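Local coordinates for protein putative NADH-depentdent flavin oxidoreductase (Cupriavidus metallidurans, PDB 5OCS) that probably catalyses NAD(P)H-dependent reduction of activated alkenes as an FMN-containing ene-reductase of the Old Yellow Enzyme family, at residues W333-A338 with K349-S354; Q44-G49 with G87-H92. All blocks are in the same frame, centred on the assembly; numbering follows the deposited sequence.

Contact 1. Residues W333-A338 with K349-S354. With FMN (flavin mononucleotide), chain H.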
# COMPACT_ATOMS: atom_id res chain seq x y z
N TRP D 333 9.56 -3.81 -1.06
CA TRP D 333 10.72 -4.66 -1.33
C TRP D 333 11.75 -4.04 -2.29
O TRP D 333 12.98 -4.06 -1.99
CB TRP D 333 10.29 -6.05 -1.82
CG TRP D 333 11.43 -7.07 -1.83
CD1 TRP D 333 11.72 -7.94 -0.85
CD2 TRP D 333 12.41 -7.28 -2.87
NE1 TRP D 333 12.83 -8.69 -1.18
CE2 TRP D 333 13.26 -8.31 -2.42
CE3 TRP D 333 12.63 -6.71 -4.14
CZ2 TRP D 333 14.33 -8.79 -3.18
CZ3 TRP D 333 13.71 -7.19 -4.90
CH2 TRP D 333 14.54 -8.22 -4.40
N PRO D 334 11.30 -3.42 -3.40
CA PRO D 334 12.31 -2.86 -4.30
C PRO D 334 13.02 -1.66 -3.68
O PRO D 334 14.23 -1.48 -3.91
CB PRO D 334 11.52 -2.47 -5.56
CG PRO D 334 10.21 -3.27 -5.46
CD PRO D 334 9.94 -3.35 -3.99
N TRP D 335 12.33 -0.87 -2.84
CA TRP D 335 13.08 0.20 -2.12
C TRP D 335 14.19 -0.39 -1.19
O TRP D 335 15.36 0.08 -1.15
CB TRP D 335 12.17 1.00 -1.23
CG TRP D 335 11.02 1.71 -1.86
CD1 TRP D 335 10.57 1.62 -3.15
CD2 TRP D 335 10.13 2.58 -1.17
NE1 TRP D 335 9.47 2.45 -3.30
CE2 TRP D 335 9.20 3.06 -2.10
CE3 TRP D 335 10.07 3.05 0.16
CZ2 TRP D 335 8.17 3.94 -1.74
CZ3 TRP D 335 9.07 3.92 0.51
CH2 TRP D 335 8.13 4.36 -0.44
N HIS D 336 13.82 -1.43 -0.46
CA HIS D 336 14.69 -2.08 0.51
C HIS D 336 15.84 -2.77 -0.20
O HIS D 336 17.00 -2.65 0.29
CB HIS D 336 13.91 -2.99 1.40
CG HIS D 336 12.86 -2.26 2.16
ND1 HIS D 336 11.69 -2.86 2.58
CD2 HIS D 336 12.75 -0.95 2.47
CE1 HIS D 336 10.94 -1.95 3.20
NE2 HIS D 336 11.57 -0.79 3.15
N ALA D 337 15.56 -3.35 -1.37
CA ALA D 337 16.61 -3.93 -2.19
C ALA D 337 17.60 -2.89 -2.74
O ALA D 337 18.86 -3.09 -2.75
CB ALA D 337 16.05 -4.80 -3.32
N ALA D 338 17.06 -1.77 -3.22
CA ALA D 338 17.87 -0.69 -3.75
C ALA D 338 18.78 -0.14 -2.66
O ALA D 338 19.99 0.09 -2.94
CB ALA D 338 16.98 0.40 -4.32
N LYS D 349 6.23 10.99 -4.72
CA LYS D 349 6.66 12.18 -3.96
C LYS D 349 6.06 12.24 -2.58
O LYS D 349 6.65 12.80 -1.67
CB LYS D 349 6.30 13.46 -4.73
CG LYS D 349 4.79 13.64 -5.01
CD LYS D 349 4.47 14.61 -6.16
CE LYS D 349 3.00 14.53 -6.53
NZ LYS D 349 2.71 15.36 -7.73
N GLN D 350 4.83 11.73 -2.42
CA GLN D 350 4.16 11.75 -1.10
C GLN D 350 4.95 11.00 -0.01
O GLN D 350 4.74 11.23 1.20
CB GLN D 350 2.77 11.15 -1.14
CG GLN D 350 1.72 11.87 -1.98
CD GLN D 350 1.75 11.56 -3.49
OE1 GLN D 350 2.70 10.97 -4.04
NE2 GLN D 350 0.73 12.05 -4.19
N TYR D 351 5.84 10.08 -0.43
CA TYR D 351 6.60 9.25 0.47
C TYR D 351 8.09 9.53 0.47
O TYR D 351 8.86 8.84 1.15
CB TYR D 351 6.38 7.78 0.10
CG TYR D 351 5.01 7.22 0.28
CD1 TYR D 351 4.03 7.87 1.03
CD2 TYR D 351 4.68 6.01 -0.33
CE1 TYR D 351 2.78 7.31 1.21
CE2 TYR D 351 3.43 5.44 -0.19
CZ TYR D 351 2.48 6.08 0.61
OH TYR D 351 1.24 5.50 0.76
N TRP D 352 8.51 10.60 -0.18
CA TRP D 352 9.95 10.92 -0.26
C TRP D 352 10.64 11.17 1.12
O TRP D 352 11.83 10.86 1.32
CB TRP D 352 10.16 12.08 -1.19
CG TRP D 352 10.11 11.79 -2.63
CD1 TRP D 352 10.12 10.56 -3.25
CD2 TRP D 352 10.09 12.75 -3.67
NE1 TRP D 352 10.12 10.73 -4.62
CE2 TRP D 352 10.10 12.06 -4.89
CE3 TRP D 352 10.07 14.15 -3.69
CZ2 TRP D 352 10.08 12.73 -6.12
CZ3 TRP D 352 10.06 14.80 -4.91
CH2 TRP D 352 10.07 14.10 -6.10
N ARG D 353 9.88 11.63 2.08
CA ARG D 353 10.41 11.87 3.43
C ARG D 353 10.59 10.61 4.25
O ARG D 353 11.17 10.68 5.32
CB ARG D 353 9.51 12.86 4.20
CG ARG D 353 9.52 14.22 3.56
CD ARG D 353 8.25 15.01 3.82
NE ARG D 353 8.06 15.39 5.22
CZ ARG D 353 6.99 16.05 5.68
NH1 ARG D 353 6.02 16.41 4.83
NH2 ARG D 353 6.89 16.34 6.98
N SER D 354 10.14 9.46 3.75
CA SER D 354 10.28 8.20 4.46
C SER D 354 11.68 7.61 4.51
O SER D 354 11.88 6.64 5.23
CB SER D 354 9.37 7.15 3.83
OG SER D 354 9.82 6.71 2.59
N1 FMN H . 2.30 15.67 12.04
C2 FMN H . 1.01 16.13 12.24
O2 FMN H . 0.72 16.44 13.44
N3 FMN H . 0.08 16.22 11.27
C4 FMN H . 0.34 15.87 10.03
O4 FMN H . -0.52 15.89 9.17
C4A FMN H . 1.69 15.45 9.69
N5 FMN H . 2.00 15.16 8.40
C5A FMN H . 3.23 14.56 8.12
C6 FMN H . 3.52 14.14 6.81
C7 FMN H . 4.73 13.56 6.51
C7M FMN H . 5.03 13.13 5.10
C8 FMN H . 5.70 13.40 7.60
C8M FMN H . 7.07 12.80 7.35
C9 FMN H . 5.43 13.80 8.89
C9A FMN H . 4.21 14.36 9.22
N10 FMN H . 3.92 14.78 10.54
C10 FMN H . 2.63 15.30 10.79
C1' FMN H . 4.82 14.56 11.63
C2' FMN H . 4.64 13.06 11.97
O2' FMN H . 3.31 12.78 12.48
C3' FMN H . 5.66 12.61 13.04
O3' FMN H . 5.37 13.32 14.27
C4' FMN H . 7.11 12.89 12.62
O4' FMN H . 7.34 12.47 11.27
C5' FMN H . 8.07 12.18 13.55
O5' FMN H . 7.83 10.78 13.62
P FMN H . 8.62 9.72 12.72
O1P FMN H . 8.42 10.08 11.25
O2P FMN H . 10.04 9.92 13.17
O3P FMN H . 8.00 8.44 13.19
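W335 reaches from helix 333-341 to the 3-10 turn 349-354 and touches Y351 and S354. Its benzo rim does the work. W335 CH2 lies 3.8 Å from CD2 of Y351, and this tyrosine carbon sits at the edge of the indole, near its plane. The two side chains cross at about a right angle. The neighbouring W335 CZ3 comes within 3.6 Å of S354 OG, a van der Waals contact. F363 of the same chain also meets the W335 ring edge-to-face. No hydrogen bond joins the two segments.

S354 OG instead donates back to Y351 O at 2.7 Å. The bond lies in the carbonyl plane, with a C=O...donor angle of 160°. OG sits between the backbone N and the carbonyl carbon (chi1 73°), and from there it meets both Y351 O and the indole. S354 N also donates to Y351 O, so two bonds grip this one carbonyl within the turn.

The fold is a TIM barrel, and the turn belongs to the C-terminal chain that follows helix 333-341 and reaches the second subunit. Y351 OH is hydrogen-bonded to H41 ND1 of that subunit. R353 lies over an FMN held by the second subunit. FMN C7 lies 3.4 Å above the plane of the R353 guanidinium, over its centre. R353 NH2 is 3.2 Å from FMN C8.

Contact 2. Residues Q44-G49 with G87-H92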
# COMPACT_ATOMS: atom_id res chain seq x y z
N GLN D 44 -0.69 -0.15 -4.23
CA GLN D 44 0.58 -0.44 -3.51
C GLN D 44 1.61 -1.04 -4.42
O GLN D 44 2.77 -0.63 -4.41
CB GLN D 44 0.43 -1.52 -2.41
CG GLN D 44 -0.31 -1.06 -1.22
CD GLN D 44 -0.66 -2.27 -0.37
OE1 GLN D 44 0.20 -2.84 0.31
NE2 GLN D 44 -1.92 -2.67 -0.43
N MET D 45 1.23 -2.09 -5.11
CA MET D 45 2.18 -2.77 -5.96
C MET D 45 2.80 -1.81 -6.98
O MET D 45 4.02 -1.81 -7.19
CB MET D 45 1.50 -3.95 -6.68
CG MET D 45 1.08 -5.12 -5.82
SD MET D 45 2.35 -5.92 -4.82
CE MET D 45 2.23 -5.10 -3.28
N ALA D 46 1.95 -0.95 -7.58
CA ALA D 46 2.38 -0.03 -8.61
C ALA D 46 3.32 1.06 -8.09
O ALA D 46 4.03 1.66 -8.91
CB ALA D 46 1.18 0.60 -9.32
N LEU D 47 3.31 1.33 -6.78
CA LEU D 47 4.15 2.34 -6.15
C LEU D 47 5.41 1.79 -5.48
O LEU D 47 6.13 2.53 -4.79
CB LEU D 47 3.29 3.11 -5.14
CG LEU D 47 2.17 3.88 -5.89
CD1 LEU D 47 1.17 4.51 -4.91
CD2 LEU D 47 2.64 4.94 -6.85
N SER D 48 5.71 0.52 -5.74
CA SER D 48 6.79 -0.19 -5.11
C SER D 48 8.18 0.07 -5.65
O SER D 48 9.14 -0.38 -5.03
CB SER D 48 6.55 -1.67 -5.21
OG SER D 48 6.63 -2.08 -6.56
N GLY D 49 8.27 0.74 -6.80
CA GLY D 49 9.52 0.93 -7.51
C GLY D 49 10.00 -0.23 -8.32
O GLY D 49 11.09 -0.17 -8.92
N GLY D 87 -6.71 3.66 -13.87
CA GLY D 87 -6.63 5.11 -13.97
C GLY D 87 -5.95 5.75 -12.75
O GLY D 87 -5.19 6.73 -12.88
N ALA D 88 -6.20 5.17 -11.59
CA ALA D 88 -5.56 5.59 -10.35
C ALA D 88 -4.06 5.27 -10.40
O ALA D 88 -3.20 6.06 -10.03
CB ALA D 88 -6.16 4.86 -9.21
N VAL D 89 -3.76 4.07 -10.86
CA VAL D 89 -2.35 3.73 -11.07
C VAL D 89 -1.65 4.74 -11.97
O VAL D 89 -0.56 5.25 -11.63
CB VAL D 89 -2.16 2.30 -11.58
CG1 VAL D 89 -0.73 2.05 -12.09
CG2 VAL D 89 -2.54 1.30 -10.50
N ARG D 90 -2.24 5.03 -13.13
CA ARG D 90 -1.64 5.98 -14.05
C ARG D 90 -1.47 7.41 -13.53
O ARG D 90 -0.52 8.12 -13.91
CB ARG D 90 -2.38 6.01 -15.38
CG ARG D 90 -2.52 4.69 -16.12
CD ARG D 90 -1.27 3.86 -16.24
NE ARG D 90 -1.47 2.72 -17.17
CZ ARG D 90 -0.47 1.91 -17.54
NH1 ARG D 90 0.75 2.05 -17.01
NH2 ARG D 90 -0.68 0.96 -18.44
N ASN D 91 -2.34 7.81 -12.62
CA ASN D 91 -2.20 9.11 -11.97
C ASN D 91 -1.00 9.22 -11.08
O ASN D 91 -0.56 10.33 -10.85
CB ASN D 91 -3.49 9.41 -11.15
CG ASN D 91 -4.58 10.01 -11.99
OD1 ASN D 91 -4.31 10.66 -12.99
ND2 ASN D 91 -5.82 9.84 -11.55
N HIS D 92 -0.43 8.09 -10.65
CA HIS D 92 0.56 8.09 -9.57
C HIS D 92 1.87 7.36 -9.83
O HIS D 92 2.84 7.65 -9.15
CB HIS D 92 -0.08 7.55 -8.29
CG HIS D 92 -1.18 8.42 -7.82
ND1 HIS D 92 -0.94 9.70 -7.37
CD2 HIS D 92 -2.52 8.25 -7.80
CE1 HIS D 92 -2.10 10.27 -7.09
NE2 HIS D 92 -3.07 9.40 -7.34
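A46 and V89 bring the two backbones nearest, with 6.5 Å between their CA atoms. L47 and H92 follow, their CA atoms 7.6 Å apart. Both segments belong to the TIM barrel: 44-49 holds the end of helix 36-46, and 87-92 lies on helix 76-92. Strand 52-59 runs between these two helices in the chain. L47 is the first residue to leave helical geometry after helix 36-46.

The A46-V89 pair is apolar. A46 CB faces both methyls of V89, with V89 CG1 at 3.7 Å and CG2 slightly farther. With CG1 anti to the backbone N (chi1 168°) and CG2 beside it, both methyls can meet A46 CB. V89 also packs on V97 of strand 96-102.

L47 uses one branch. L47 CD2 lies 3.6 Å from H92 O and slightly farther from H92 CB. The H92 ring leads away from this contact toward the second subunit, where NE2 is hydrogen-bonded to D36 OD1. W37 of that subunit meets the H92 ring and packs on L47.

Beyond L47, S48 turns back on its own segment. S48 OG donates to M45 O at 2.7 Å, with a C=O...donor angle of 156°.

The two contacts have centres about 13 Å apart and touch directly. The turn after helix 36-46 in contact 2 packs against the start of helix 333-341 in contact 1. W335 CD1 and P334 CG each lie 3.1 Å from S48 O. P334 CB also comes within 3.9 Å of G49 C. Both contacts reach the second subunit and share W37 of that subunit, whose ring also meets Y351 in contact 1. The flavin under R353 has hydrogen-bonding partners in the second subunit that include R231, Q100 and C25. Contact 2 stands back from it: the nearest atoms of the L47 side chain and this same FMN are about 14 Å apart.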